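Local coordinates for protein polyketide synthase (Synechococcus sp., PDB 4GOX) that probably transfers a sulfo group from the donor PAPS to a polyketide intermediate, as the sulfotransferase domain of an olefin synthase, at residues L239-P242 with Y243-D246. Residues are numbered along the deposited sequence; the frame is centred on the assembly and turned at random.
Sequences LLNP and YSGD. With A3P (adenosine-3'-5'-diphosphate), chain B.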
loop_
_atom_site.group_PDB
_atom_site.type_symbol
_atom_site.label_atom_id
_atom_site.label_comp_id
_atom_site.label_asym_id
_atom_site.label_seq_id
_atom_site.Cartn_x
_atom_site.Cartn_y
_atom_site.Cartn_z
ATOM N N LEU A 239 8.002 -11.432 -10.849
ATOM C CA LEU A 239 6.732 -10.816 -10.438
ATOM C C LEU A 239 5.653 -11.869 -10.240
ATOM O O LEU A 239 4.752 -11.666 -9.433
ATOM C CB LEU A 239 6.230 -9.817 -11.489
ATOM C CG LEU A 239 7.020 -8.528 -11.701
ATOM C CD1 LEU A 239 6.473 -7.784 -12.875
ATOM C CD2 LEU A 239 7.006 -7.641 -10.472
ATOM N N LEU A 240 5.730 -12.976 -10.999
ATOM C CA LEU A 240 4.738 -14.048 -10.948
ATOM C C LEU A 240 5.020 -15.103 -9.884
ATOM O O LEU A 240 4.227 -16.041 -9.733
ATOM C CB LEU A 240 4.581 -14.704 -12.341
ATOM C CG LEU A 240 4.141 -13.783 -13.497
ATOM C CD1 LEU A 240 4.134 -14.529 -14.803
ATOM C CD2 LEU A 240 2.755 -13.180 -13.247
ATOM N N ASN A 241 6.133 -14.963 -9.142
ATOM C CA ASN A 241 6.510 -15.958 -8.140
ATOM C C ASN A 241 6.710 -15.326 -6.765
ATOM O O ASN A 241 7.835 -15.336 -6.258
ATOM C CB ASN A 241 7.746 -16.730 -8.614
ATOM C CG ASN A 241 7.543 -17.391 -9.957
ATOM O OD1 ASN A 241 6.969 -18.482 -10.057
ATOM N ND2 ASN A 241 7.956 -16.709 -11.025
ATOM N N PRO A 242 5.626 -14.788 -6.142
ATOM C CA PRO A 242 5.774 -14.105 -4.845
ATOM C C PRO A 242 6.246 -14.981 -3.706
ATOM O O PRO A 242 6.806 -14.461 -2.741
ATOM C CB PRO A 242 4.364 -13.548 -4.567
ATOM C CG PRO A 242 3.455 -14.312 -5.389
ATOM C CD PRO A 242 4.223 -14.699 -6.617
ATOM N N TYR A 243 6.026 -16.304 -3.815
ATOM C CA TYR A 243 6.437 -17.250 -2.786
ATOM C C TYR A 243 7.869 -17.788 -2.924
ATOM O O TYR A 243 8.266 -18.643 -2.135
ATOM C CB TYR A 243 5.362 -18.333 -2.564
ATOM C CG TYR A 243 4.048 -17.725 -2.119
ATOM C CD1 TYR A 243 3.913 -17.153 -0.857
ATOM C CD2 TYR A 243 2.957 -17.667 -2.981
ATOM C CE1 TYR A 243 2.721 -16.552 -0.457
ATOM C CE2 TYR A 243 1.762 -17.044 -2.599
ATOM C CZ TYR A 243 1.645 -16.503 -1.328
ATOM O OH TYR A 243 0.473 -15.919 -0.915
ATOM N N SER A 244 8.667 -17.243 -3.869
ATOM C CA SER A 244 10.068 -17.657 -4.065
ATOM C C SER A 244 11.081 -16.567 -3.645
ATOM O O SER A 244 10.815 -15.376 -3.818
ATOM C CB SER A 244 10.307 -18.111 -5.502
ATOM O OG SER A 244 10.233 -17.027 -6.412
ATOM N N GLY A 245 12.208 -16.995 -3.070
ATOM C CA GLY A 245 13.282 -16.119 -2.594
ATOM C C GLY A 245 12.897 -15.226 -1.426
ATOM O O GLY A 245 11.814 -15.388 -0.850
ATOM N N ASP A 246 13.791 -14.276 -1.056
ATOM C CA ASP A 246 13.547 -13.349 0.056
ATOM C C ASP A 246 12.880 -12.067 -0.451
ATOM O O ASP A 246 13.507 -11.268 -1.160
ATOM C CB ASP A 246 14.842 -13.048 0.851
ATOM C CG ASP A 246 14.643 -12.523 2.279
ATOM O OD1 ASP A 246 13.664 -11.758 2.513
ATOM O OD2 ASP A 246 15.485 -12.848 3.156
HETATM P P1 A3P B . -8.100 -13.214 3.147
HETATM O O1P A3P B . -8.950 -12.694 4.280
HETATM O O2P A3P B . -6.877 -13.950 3.653
HETATM O O3P A3P B . -8.854 -13.860 2.017
HETATM P P2 A3P B . -4.237 -7.149 2.127
HETATM O O4P A3P B . -4.487 -5.870 1.380
HETATM O O5P A3P B . -4.652 -7.179 3.566
HETATM O O6P A3P B . -2.862 -7.714 1.859
HETATM O "O5'" A3P B . -5.203 -8.236 1.450
HETATM C "C5'" A3P B . -5.428 -9.511 2.073
HETATM C "C4'" A3P B . -6.120 -10.434 1.074
HETATM O "O4'" A3P B . -5.333 -10.647 -0.091
HETATM C "C3'" A3P B . -6.379 -11.837 1.587
HETATM O "O3'" A3P B . -7.525 -11.875 2.431
HETATM C "C2'" A3P B . -6.531 -12.642 0.314
HETATM O "O2'" A3P B . -7.889 -12.706 -0.130
HETATM C "C1'" A3P B . -5.711 -11.878 -0.713
HETATM N N9 A3P B . -4.512 -12.699 -1.001
HETATM C C8 A3P B . -3.456 -12.877 -0.157
HETATM N N7 A3P B . -2.546 -13.720 -0.695
HETATM C C5 A3P B . -3.026 -14.094 -1.895
HETATM C C6 A3P B . -2.575 -15.005 -2.964
HETATM N N6 A3P B . -1.391 -15.629 -2.829
HETATM N N1 A3P B . -3.354 -15.139 -4.068
HETATM C C2 A3P B . -4.530 -14.477 -4.207
HETATM N N3 A3P B . -5.025 -13.659 -3.250
HETATM C C4 A3P B . -4.327 -13.428 -2.099
#
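Asn241 and Ser244 close a type I beta turn, with Pro242 and Tyr243 at its two central positions: Ser244 N donates to Asn241 O over 3.2 Å at an N-H...O angle of 161°. A second donor reaches the same oxygen, since Ser244 OG gives a hydrogen bond of 2.9 Å to Asn241 O and lies close to the plane of that carbonyl. The serine torsion explains this: OG sits between its own backbone N and carbonyl carbon (chi1 69°), which folds the hydroxyl back over the turn and brings Ser244 OG to 3.3 Å from Asn241 CB. One carbonyl oxygen is thus gripped by both the backbone and the side chain of a single residue.

At the middle of the turn the apolar contact is slight, Pro242 CG approaching Tyr243 CD2 at 4.2 Å. Pro242 is buried, its ring packing on Leu39 and Val42 of helix 37-45 and on Ile270. Tyr243 CG is anti to the carbonyl carbon, and from there the ring extends to the nucleotide, where adenine N6 lies at the ring edge, in its plane. N6 of A3P donates to Tyr243 OH over 2.7 Å with an angle of 152°. That hydroxyl is also hydrogen-bonded to Phe264 O, and the ring of Phe264 stacks on that of Tyr243. A phenylalanine here would probably leave the adenine amino group without this acceptor and Phe264 O without its hydroxyl partner. By accepting from the 6-amino group, the phenol oxygen meets a donor where guanine would present a carbonyl, which is consistent with a preference for adenine in the PAP and PAPS pocket.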